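Local coordinates for protein putative hydrolase (Shewanella frigidimarina, PDB 3LHO) that probably acts as an iron-dependent dioxygenase of the 2-oxoadipate dioxygenase/decarboxylase (2-hydroxyglutarate synthase) family, with a nickel ion bound in this crystal, at residues T46-K51 with L99-F104; I116-I121 with H135-K140; G202-L207 with R238-A243. All blocks are in the same frame, centred on the assembly; numbering follows the deposited sequence.

Contact 1: T46-K51 with L99-F104. With SO4 (sulfate ion), chain C.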
loop_
_atom_site.group_PDB
_atom_site.type_symbol
_atom_site.label_atom_id
_atom_site.label_comp_id
_atom_site.label_asym_id
_atom_site.label_seq_id
_atom_site.Cartn_x
_atom_site.Cartn_y
_atom_site.Cartn_z
ATOM N N THR A 46 -2.926 -2.263 -8.491
ATOM C CA THR A 46 -2.741 -2.892 -9.811
ATOM C C THR A 46 -3.731 -2.256 -10.775
ATOM O O THR A 46 -4.353 -1.223 -10.424
ATOM C CB THR A 46 -2.905 -4.420 -9.761
ATOM O OG1 THR A 46 -2.441 -5.000 -11.003
ATOM C CG2 THR A 46 -4.346 -4.817 -9.495
ATOM N N PHE A 47 -3.814 -2.797 -11.990
ATOM C CA PHE A 47 -4.827 -2.377 -12.986
ATOM C C PHE A 47 -5.848 -3.466 -13.222
ATOM O O PHE A 47 -5.557 -4.636 -13.011
ATOM C CB PHE A 47 -4.143 -2.078 -14.321
ATOM C CG PHE A 47 -3.053 -1.051 -14.234
ATOM C CD1 PHE A 47 -3.343 0.269 -14.118
ATOM C CD2 PHE A 47 -1.725 -1.427 -14.287
ATOM C CE1 PHE A 47 -2.344 1.224 -14.054
ATOM C CE2 PHE A 47 -0.731 -0.487 -14.219
ATOM C CZ PHE A 47 -1.045 0.843 -14.090
ATOM N N ASN A 48 -7.043 -3.108 -13.712
ATOM C CA ASN A 48 -8.065 -4.113 -14.020
ATOM C C ASN A 48 -7.827 -4.848 -15.381
ATOM O O ASN A 48 -8.722 -5.003 -16.228
ATOM C CB ASN A 48 -9.451 -3.459 -13.958
ATOM C CG ASN A 48 -9.669 -2.522 -15.112
ATOM O OD1 ASN A 48 -8.700 -2.030 -15.728
ATOM N ND2 ASN A 48 -10.913 -2.330 -15.470
ATOM N N ILE A 49 -6.598 -5.301 -15.582
ATOM C CA ILE A 49 -6.192 -6.041 -16.778
ATOM C C ILE A 49 -6.052 -7.498 -16.247
ATOM O O ILE A 49 -5.383 -7.724 -15.213
ATOM C CB ILE A 49 -4.852 -5.492 -17.340
ATOM C CG1 ILE A 49 -5.056 -4.080 -17.932
ATOM C CG2 ILE A 49 -4.252 -6.436 -18.392
ATOM C CD1 ILE A 49 -3.835 -3.345 -18.371
ATOM N N ALA A 50 -6.719 -8.447 -16.916
ATOM C CA ALA A 50 -6.903 -9.828 -16.424
ATOM C C ALA A 50 -5.608 -10.428 -15.884
ATOM O O ALA A 50 -5.536 -11.019 -14.776
ATOM C CB ALA A 50 -7.489 -10.734 -17.578
ATOM N N LYS A 51 -4.569 -10.274 -16.654
ATOM C CA LYS A 51 -3.283 -10.864 -16.277
ATOM C C LYS A 51 -2.824 -10.490 -14.844
ATOM O O LYS A 51 -2.100 -11.264 -14.173
ATOM C CB LYS A 51 -2.194 -10.418 -17.250
ATOM C CG LYS A 51 -0.943 -11.320 -17.174
ATOM C CD LYS A 51 0.279 -10.821 -18.000
ATOM C CE LYS A 51 0.025 -10.696 -19.474
ATOM N NZ LYS A 51 1.244 -10.188 -20.197
ATOM N N LEU A 99 -6.946 0.079 -10.588
ATOM C CA LEU A 99 -7.396 1.204 -11.383
ATOM C C LEU A 99 -8.271 0.714 -12.532
ATOM O O LEU A 99 -7.969 -0.265 -13.199
ATOM C CB LEU A 99 -6.169 1.962 -11.937
ATOM C CG LEU A 99 -6.404 3.331 -12.621
ATOM C CD1 LEU A 99 -6.726 4.412 -11.610
ATOM C CD2 LEU A 99 -5.144 3.710 -13.409
ATOM N N LEU A 100 -9.362 1.427 -12.792
ATOM C CA LEU A 100 -10.228 1.066 -13.898
ATOM C C LEU A 100 -9.709 1.753 -15.166
ATOM O O LEU A 100 -9.967 2.928 -15.412
ATOM C CB LEU A 100 -11.657 1.488 -13.555
ATOM C CG LEU A 100 -12.205 0.914 -12.237
ATOM C CD1 LEU A 100 -13.573 1.512 -11.976
ATOM C CD2 LEU A 100 -12.329 -0.620 -12.334
ATOM N N VAL A 101 -8.952 1.005 -15.962
ATOM C CA VAL A 101 -8.205 1.571 -17.090
ATOM C C VAL A 101 -9.091 2.222 -18.149
ATOM O O VAL A 101 -8.672 3.183 -18.795
ATOM C CB VAL A 101 -7.302 0.516 -17.710
ATOM C CG1 VAL A 101 -6.636 1.039 -19.000
ATOM C CG2 VAL A 101 -6.251 0.108 -16.640
ATOM N N GLU A 102 -10.329 1.741 -18.269
ATOM C CA GLU A 102 -11.266 2.271 -19.242
ATOM C C GLU A 102 -11.696 3.699 -18.939
ATOM O O GLU A 102 -12.316 4.319 -19.771
ATOM C CB GLU A 102 -12.538 1.405 -19.326
ATOM C CG GLU A 102 -12.275 -0.027 -19.773
ATOM C CD GLU A 102 -11.720 -0.924 -18.674
ATOM O OE1 GLU A 102 -11.722 -0.514 -17.445
ATOM O OE2 GLU A 102 -11.225 -2.023 -19.088
ATOM N N GLU A 103 -11.414 4.209 -17.752
ATOM C CA GLU A 103 -11.872 5.557 -17.414
ATOM C C GLU A 103 -10.888 6.622 -17.935
ATOM O O GLU A 103 -11.116 7.780 -17.718
ATOM C CB GLU A 103 -12.061 5.711 -15.901
ATOM C CG GLU A 103 -13.037 4.693 -15.290
ATOM C CD GLU A 103 -14.486 5.011 -15.605
ATOM O OE1 GLU A 103 -14.712 6.024 -16.256
ATOM O OE2 GLU A 103 -15.391 4.262 -15.187
ATOM N N PHE A 104 -9.778 6.220 -18.569
ATOM C CA PHE A 104 -8.718 7.156 -18.927
ATOM C C PHE A 104 -8.681 7.353 -20.414
ATOM O O PHE A 104 -9.330 6.612 -21.138
ATOM C CB PHE A 104 -7.362 6.665 -18.315
ATOM C CG PHE A 104 -7.401 6.703 -16.855
ATOM C CD1 PHE A 104 -7.190 7.910 -16.179
ATOM C CD2 PHE A 104 -7.855 5.600 -16.137
ATOM C CE1 PHE A 104 -7.335 7.992 -14.809
ATOM C CE2 PHE A 104 -8.013 5.681 -14.752
ATOM C CZ PHE A 104 -7.748 6.869 -14.087
HETATM S S SO4 C . -7.761 -8.011 -20.399
HETATM O O1 SO4 C . -6.845 -9.144 -20.294
HETATM O O2 SO4 C . -8.195 -7.546 -19.074
HETATM O O3 SO4 C . -7.089 -6.945 -21.149
HETATM O O4 SO4 C . -8.965 -8.465 -21.095
HETATM O O HOH W 1 -8.752 -2.815 -18.489
#
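The phenyl ring of F47 meets L99 at its edge: CD2 of L99 lies close to the ring plane, 3.8 Å from F47 CE1. The two side chains run side by side and point the same way, as expected of a bridged pair in neighbouring parallel strands. CG2 of V101 reaches the ring obliquely from its root, 3.8 Å from F47 CB. The second flat group is the amide of N48, which makes both side-chain hydrogen bonds of the contact. Its ND2 donates to E102 OE1 at 2.8 Å; the carboxylate uses its syn lone pair, and the acceptor lies practically in the amide plane, although the amide and carboxylate planes are 77° apart. On the other branch, OD1 accepts V101 N at 3.1 Å, so the amide is gripped through both branches. The V101 bond is straight at hydrogen (171°), but the donor stands well above the carbonyl plane. N48 points from the backbone toward 99-104, and CG, between the backbone N and carbonyl carbon (chi1 71°), comes near V101 N. A water lies within hydrogen-bonding distance of N48 OD1 and E102 OE2, probably linking them.

Just before N48, the parallel pairing of strands 39-47 and 93-99 ends. T46 O accepts L99 N, and L99 O accepts N48 N at 3.0 Å. Beyond, the segments part: N48 centres an inverse gamma turn, A50 N donates to a sulfate oxygen at 2.8 Å, the sulfate probably from the crystallisation liquor, and 101-103 winds into a 3-10 turn ahead of helix 106-116. F47 packs on A153 and V156 of helix 151-159 and on I112 of helix 106-116, while L99 rests on Y152 and A153, joining the ends of two inner strands of the mixed sheet to both helices.

Contact 2: I116-I121 with H135-K140; sequences IDQVDI and HWDVDK
A type I beta turn from I116 to V119, closed by V119 N donating to I116 O at 3.0 Å, carries the chain off the end of helix 106-116 and sets it beside the segment that leads into helix 140-149. Q118 makes the direct polar link. Its side chain, extended beyond CG, crosses that of W136 at about a right angle, with CD 3.6 Å from W136 CB and the amide plane turned 76° from the indole. OE1 then accepts D137 N at 3.0 Å. This bond is bent at hydrogen (147°), and the donor is tilted 30° from the amide carbonyl plane. The other branch, NE2, bonds back to G114 O, which fixes which way round the amide lies.

Alongside this link is an apolar cluster. V119 CG2 touches the indole at its edge, 3.6 Å from W136 CZ3, and is also 3.8 Å from H135 CB. From a more oblique direction I116 CD1 approaches the same CZ3 at 4.0 Å. The far side of the indole is held by NE1 bonding to A157 O of helix 151-159. H135 NE2 in turn bonds S132 OG.

Water completes the polar side. One molecule donates to both Q118 O and H135 O, at 3.1 and 2.8 Å, so two neighbouring carbonyl oxygens are bridged by one donor. Another takes D120 N and lies in the imidazole plane next to H135 ND1. The contact therefore rests largely on packing, of Q118 and V119 against W136 and H135 and of I116 against W136, with one direct hydrogen bond and an outer, hydrated side in which water joins backbone groups of 116-121 to a carbonyl and the imidazole of H135.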
loop_
_atom_site.group_PDB
_atom_site.type_symbol
_atom_site.label_atom_id
_atom_site.label_comp_id
_atom_site.label_asym_id
_atom_site.label_seq_id
_atom_site.Cartn_x
_atom_site.Cartn_y
_atom_site.Cartn_z
ATOM N N ILE A 116 1.825 -3.718 -19.211
ATOM C CA ILE A 116 1.373 -5.020 -18.692
ATOM C C ILE A 116 1.589 -6.145 -19.699
ATOM O O ILE A 116 1.782 -7.272 -19.309
ATOM C CB ILE A 116 -0.071 -4.961 -18.220
ATOM C CG1 ILE A 116 -0.223 -3.869 -17.124
ATOM C CG2 ILE A 116 -0.544 -6.345 -17.701
ATOM C CD1 ILE A 116 0.697 -4.086 -15.938
ATOM N N ASP A 117 1.619 -5.822 -21.000
ATOM C CA ASP A 117 1.941 -6.804 -22.020
ATOM C C ASP A 117 3.311 -7.327 -21.747
ATOM O O ASP A 117 3.628 -8.439 -22.137
ATOM C CB ASP A 117 1.936 -6.214 -23.433
ATOM C CG ASP A 117 0.561 -6.015 -23.979
ATOM O OD1 ASP A 117 -0.411 -6.472 -23.354
ATOM O OD2 ASP A 117 0.461 -5.337 -25.022
ATOM N N GLN A 118 4.155 -6.562 -21.081
ATOM C CA GLN A 118 5.527 -7.069 -20.831
ATOM C C GLN A 118 5.671 -8.008 -19.633
ATOM O O GLN A 118 6.736 -8.654 -19.459
ATOM C CB GLN A 118 6.501 -5.908 -20.696
ATOM C CG GLN A 118 6.647 -5.078 -21.967
ATOM C CD GLN A 118 7.372 -3.756 -21.718
ATOM O OE1 GLN A 118 8.562 -3.741 -21.403
ATOM N NE2 GLN A 118 6.657 -2.633 -21.879
ATOM N N VAL A 119 4.635 -8.074 -18.802
ATOM C CA VAL A 119 4.599 -8.990 -17.661
ATOM C C VAL A 119 4.430 -10.446 -18.149
ATOM O O VAL A 119 3.451 -10.786 -18.809
ATOM C CB VAL A 119 3.446 -8.664 -16.703
ATOM C CG1 VAL A 119 3.390 -9.705 -15.544
ATOM C CG2 VAL A 119 3.559 -7.217 -16.158
ATOM N N ASP A 120 5.414 -11.283 -17.847
ATOM C CA ASP A 120 5.266 -12.719 -18.022
ATOM C C ASP A 120 4.188 -13.302 -17.127
ATOM O O ASP A 120 4.256 -13.203 -15.886
ATOM C CB ASP A 120 6.603 -13.404 -17.716
ATOM C CG ASP A 120 6.562 -14.910 -17.944
ATOM O OD1 ASP A 120 5.517 -15.454 -18.365
ATOM O OD2 ASP A 120 7.600 -15.544 -17.697
ATOM N N ILE A 121 3.185 -13.924 -17.740
ATOM C CA ILE A 121 2.039 -14.454 -16.971
ATOM C C ILE A 121 2.540 -15.430 -15.902
ATOM O O ILE A 121 2.001 -15.512 -14.810
ATOM C CB ILE A 121 0.964 -15.118 -17.863
ATOM C CG1 ILE A 121 -0.290 -15.429 -17.024
ATOM C CG2 ILE A 121 1.545 -16.413 -18.612
ATOM C CD1 ILE A 121 -1.511 -15.769 -17.815
ATOM N N HIS A 135 8.219 -4.921 -14.272
ATOM C CA HIS A 135 8.433 -5.965 -15.273
ATOM C C HIS A 135 8.581 -5.388 -16.701
ATOM O O HIS A 135 8.692 -6.151 -17.670
ATOM C CB HIS A 135 7.263 -6.936 -15.258
ATOM C CG HIS A 135 7.135 -7.734 -13.992
ATOM N ND1 HIS A 135 7.374 -9.095 -13.937
ATOM C CD2 HIS A 135 6.740 -7.371 -12.746
ATOM C CE1 HIS A 135 7.149 -9.529 -12.704
ATOM N NE2 HIS A 135 6.770 -8.501 -11.960
ATOM N N TRP A 136 8.567 -4.056 -16.821
ATOM C CA TRP A 136 8.460 -3.370 -18.105
ATOM C C TRP A 136 9.496 -2.259 -18.192
ATOM O O TRP A 136 9.901 -1.713 -17.183
ATOM C CB TRP A 136 7.040 -2.776 -18.297
ATOM C CG TRP A 136 6.576 -2.089 -17.085
ATOM C CD1 TRP A 136 6.869 -0.803 -16.713
ATOM C CD2 TRP A 136 5.769 -2.640 -16.043
ATOM N NE1 TRP A 136 6.303 -0.522 -15.498
ATOM C CE2 TRP A 136 5.622 -1.629 -15.056
ATOM C CE3 TRP A 136 5.161 -3.892 -15.834
ATOM C CZ2 TRP A 136 4.882 -1.821 -13.898
ATOM C CZ3 TRP A 136 4.446 -4.093 -14.682
ATOM C CH2 TRP A 136 4.296 -3.047 -13.722
ATOM N N ASP A 137 9.973 -2.018 -19.406
ATOM C CA ASP A 137 10.648 -0.766 -19.775
ATOM C C ASP A 137 9.614 0.348 -19.855
ATOM O O ASP A 137 8.503 0.152 -20.352
ATOM C CB ASP A 137 11.292 -0.882 -21.139
ATOM C CG ASP A 137 12.439 -1.842 -21.131
ATOM O OD1 ASP A 137 13.160 -1.848 -20.116
ATOM O OD2 ASP A 137 12.584 -2.606 -22.097
ATOM N N VAL A 138 9.986 1.516 -19.371
ATOM C CA VAL A 138 9.101 2.665 -19.473
ATOM C C VAL A 138 9.955 3.922 -19.612
ATOM O O VAL A 138 11.026 4.033 -18.986
ATOM C CB VAL A 138 8.130 2.707 -18.275
ATOM C CG1 VAL A 138 8.856 2.604 -16.944
ATOM C CG2 VAL A 138 7.218 3.941 -18.347
ATOM N N ASP A 139 9.489 4.848 -20.444
ATOM C CA ASP A 139 10.220 6.115 -20.668
ATOM C C ASP A 139 9.552 7.291 -19.937
ATOM O O ASP A 139 8.436 7.170 -19.411
ATOM C CB ASP A 139 10.421 6.435 -22.169
ATOM C CG ASP A 139 9.119 6.677 -22.935
ATOM O OD1 ASP A 139 8.024 6.820 -22.352
ATOM O OD2 ASP A 139 9.215 6.679 -24.173
ATOM N N LYS A 140 10.235 8.427 -19.929
ATOM C CA LYS A 140 9.795 9.572 -19.134
ATOM C C LYS A 140 8.492 10.131 -19.655
ATOM O O LYS A 140 7.635 10.505 -18.858
ATOM C CB LYS A 140 10.880 10.664 -19.098
ATOM C CG LYS A 140 12.159 10.215 -18.366
ATOM C CD LYS A 140 13.161 11.355 -18.158
ATOM C CE LYS A 140 13.907 11.692 -19.383
ATOM N NZ LYS A 140 14.764 12.918 -19.146
HETATM O O HOH W 2 9.275 -8.845 -17.711
HETATM O O HOH W 3 7.759 -10.562 -16.259
#

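Contact 3: G202-L207 with R238-A243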
loop_
_atom_site.group_PDB
_atom_site.type_symbol
_atom_site.label_atom_id
_atom_site.label_comp_id
_atom_site.label_asym_id
_atom_site.label_seq_id
_atom_site.Cartn_x
_atom_site.Cartn_y
_atom_site.Cartn_z
ATOM N N GLY A 202 -9.453 12.028 9.808
ATOM C CA GLY A 202 -10.540 11.344 10.491
ATOM C C GLY A 202 -10.548 11.713 11.952
ATOM O O GLY A 202 -9.911 12.681 12.362
ATOM N N SER A 203 -11.287 10.946 12.747
ATOM C CA SER A 203 -11.626 11.348 14.105
ATOM C C SER A 203 -12.237 10.148 14.803
ATOM O O SER A 203 -12.624 9.194 14.126
ATOM C CB SER A 203 -12.646 12.501 14.097
ATOM O OG SER A 203 -13.893 12.091 13.536
ATOM N N PRO A 204 -12.349 10.194 16.146
ATOM C CA PRO A 204 -13.061 9.116 16.828
ATOM C C PRO A 204 -14.497 8.957 16.338
ATOM O O PRO A 204 -15.028 7.840 16.300
ATOM C CB PRO A 204 -13.033 9.549 18.305
ATOM C CG PRO A 204 -11.785 10.408 18.406
ATOM C CD PRO A 204 -11.729 11.137 17.098
ATOM N N GLU A 205 -15.110 10.065 15.951
ATOM C CA GLU A 205 -16.503 10.053 15.542
ATOM C C GLU A 205 -16.735 9.329 14.217
ATOM O O GLU A 205 -17.847 8.883 13.972
ATOM C CB GLU A 205 -17.033 11.477 15.442
ATOM C CG GLU A 205 -17.120 12.220 16.789
ATOM C CD GLU A 205 -15.754 12.553 17.407
ATOM O OE1 GLU A 205 -14.849 12.988 16.669
ATOM O OE2 GLU A 205 -15.588 12.383 18.638
ATOM N N VAL A 206 -15.709 9.233 13.363
ATOM C CA VAL A 206 -15.808 8.466 12.118
ATOM C C VAL A 206 -15.093 7.127 12.233
ATOM O O VAL A 206 -14.888 6.432 11.221
ATOM C CB VAL A 206 -15.320 9.281 10.870
ATOM C CG1 VAL A 206 -16.208 10.546 10.693
ATOM C CG2 VAL A 206 -13.839 9.671 10.957
ATOM N N LEU A 207 -14.723 6.783 13.472
ATOM C CA LEU A 207 -14.245 5.449 13.866
ATOM C C LEU A 207 -12.853 5.053 13.318
ATOM O O LEU A 207 -12.441 3.890 13.418
ATOM C CB LEU A 207 -15.269 4.378 13.508
ATOM C CG LEU A 207 -16.683 4.603 14.017
ATOM C CD1 LEU A 207 -17.552 3.469 13.504
ATOM C CD2 LEU A 207 -16.749 4.704 15.538
ATOM N N ARG A 238 -5.534 4.307 14.046
ATOM C CA ARG A 238 -6.295 3.904 15.193
ATOM C C ARG A 238 -7.730 3.620 14.764
ATOM O O ARG A 238 -8.374 4.484 14.207
ATOM C CB ARG A 238 -6.288 4.987 16.268
ATOM C CG ARG A 238 -7.057 4.582 17.530
ATOM C CD ARG A 238 -6.807 5.501 18.711
ATOM N NE ARG A 238 -7.751 5.215 19.804
ATOM C CZ ARG A 238 -7.925 5.972 20.888
ATOM N NH1 ARG A 238 -7.239 7.087 21.074
ATOM N NH2 ARG A 238 -8.796 5.599 21.806
ATOM N N ARG A 239 -8.227 2.421 15.070
ATOM C CA ARG A 239 -9.627 2.097 14.850
ATOM C C ARG A 239 -10.446 2.079 16.127
ATOM O O ARG A 239 -9.935 1.750 17.203
ATOM C CB ARG A 239 -9.750 0.739 14.173
ATOM C CG ARG A 239 -9.129 0.686 12.803
ATOM C CD ARG A 239 -9.143 -0.762 12.273
ATOM N NE ARG A 239 -8.520 -0.740 10.967
ATOM C CZ ARG A 239 -9.085 -0.237 9.872
ATOM N NH1 ARG A 239 -10.341 0.230 9.871
ATOM N NH2 ARG A 239 -8.379 -0.192 8.773
ATOM N N TYR A 240 -11.730 2.417 15.978
ATOM C CA TYR A 240 -12.668 2.453 17.079
ATOM C C TYR A 240 -13.797 1.452 16.930
ATOM O O TYR A 240 -14.104 1.002 15.806
ATOM C CB TYR A 240 -13.229 3.858 17.226
ATOM C CG TYR A 240 -12.204 4.889 17.632
ATOM C CD1 TYR A 240 -11.316 5.428 16.706
ATOM C CD2 TYR A 240 -12.147 5.367 18.935
ATOM C CE1 TYR A 240 -10.390 6.382 17.082
ATOM C CE2 TYR A 240 -11.238 6.314 19.307
ATOM C CZ TYR A 240 -10.362 6.830 18.391
ATOM O OH TYR A 240 -9.454 7.795 18.776
ATOM N N PRO A 241 -14.392 1.044 18.061
ATOM C CA PRO A 241 -15.510 0.104 18.000
ATOM C C PRO A 241 -16.766 0.701 17.397
ATOM O O PRO A 241 -17.084 1.868 17.630
ATOM C CB PRO A 241 -15.763 -0.250 19.470
ATOM C CG PRO A 241 -14.549 0.088 20.177
ATOM C CD PRO A 241 -13.909 1.217 19.438
HETATM N N MSE A 242 -17.463 -0.093 16.607
HETATM C CA MSE A 242 -18.816 0.261 16.147
HETATM C C MSE A 242 -19.861 0.009 17.252
HETATM O O MSE A 242 -19.520 -0.450 18.359
HETATM C CB MSE A 242 -19.163 -0.574 14.910
HETATM C CG MSE A 242 -18.168 -0.381 13.785
HETATM SE SE MSE A 242 -18.573 -1.429 12.216
HETATM C CE MSE A 242 -17.914 -3.174 12.708
ATOM N N ALA A 243 -21.126 0.286 16.934
ATOM C CA ALA A 243 -22.231 0.045 17.854
ATOM C C ALA A 243 -22.208 -1.356 18.423
ATOM O O ALA A 243 -22.464 -1.525 19.599
ATOM C CB ALA A 243 -23.601 0.340 17.184
#
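P204 lies over one face of the Y240 ring. Its CA makes a CH-pi contact 3.9 Å from the ring centroid and 14° off the ring normal, CB is 3.8 Å from Y240 CZ, and CG reaches Y240 OH. The proline and tyrosine side chains run side by side, pointing the same way. L207 takes the other end of the tyrosine: its CD2 is 4.0 Å from Y240 CB, and its CD1 meets CG of the selenomethionine M242 at 3.9 Å, the two side chains crossing at about a right angle.

A backbone bond backs this up. Y240 N donates to L207 O at 3.0 Å, the donor standing above the carbonyl plane, while that same oxygen lies at the edge of the tyrosine ring. L207 has a positive phi (70°), which turns the chain out of the short 3-10 segment 204-205; L207 N bonds back to P204 O. Further out, Y240 OH hydrogen-bonds E209 OE1.

The contact sits at the surface, where strand 235-239 runs out beside the entry to one of the two outermost strands, 208-212. R238 pairs with E209 through the backbone, and Y240 with Y248 of the C-terminal loop.

In the fold
Contacts 1 and 2 are neighbours, with centres 15 Å apart, and they touch directly: K51 NZ lies 2.7 Å from V119 O and 3.1 Å from I116 O, both probable hydrogen bonds, while I49 CG2 packs 3.8 Å from I116 CG2. The lysine thus ties the chain after strand 39-47 to the turn that ends helix 106-116. Contact 3 stands apart, its centre about 32 Å from that of contact 1 and 41 Å from that of contact 2, yet contacts 1 and 3 reach the same mixed sheet. That sheet carries the nickel site of H41, H165 and E235. Contact 3 comes nearest through R239, whose side chain is about 7 Å from the metal.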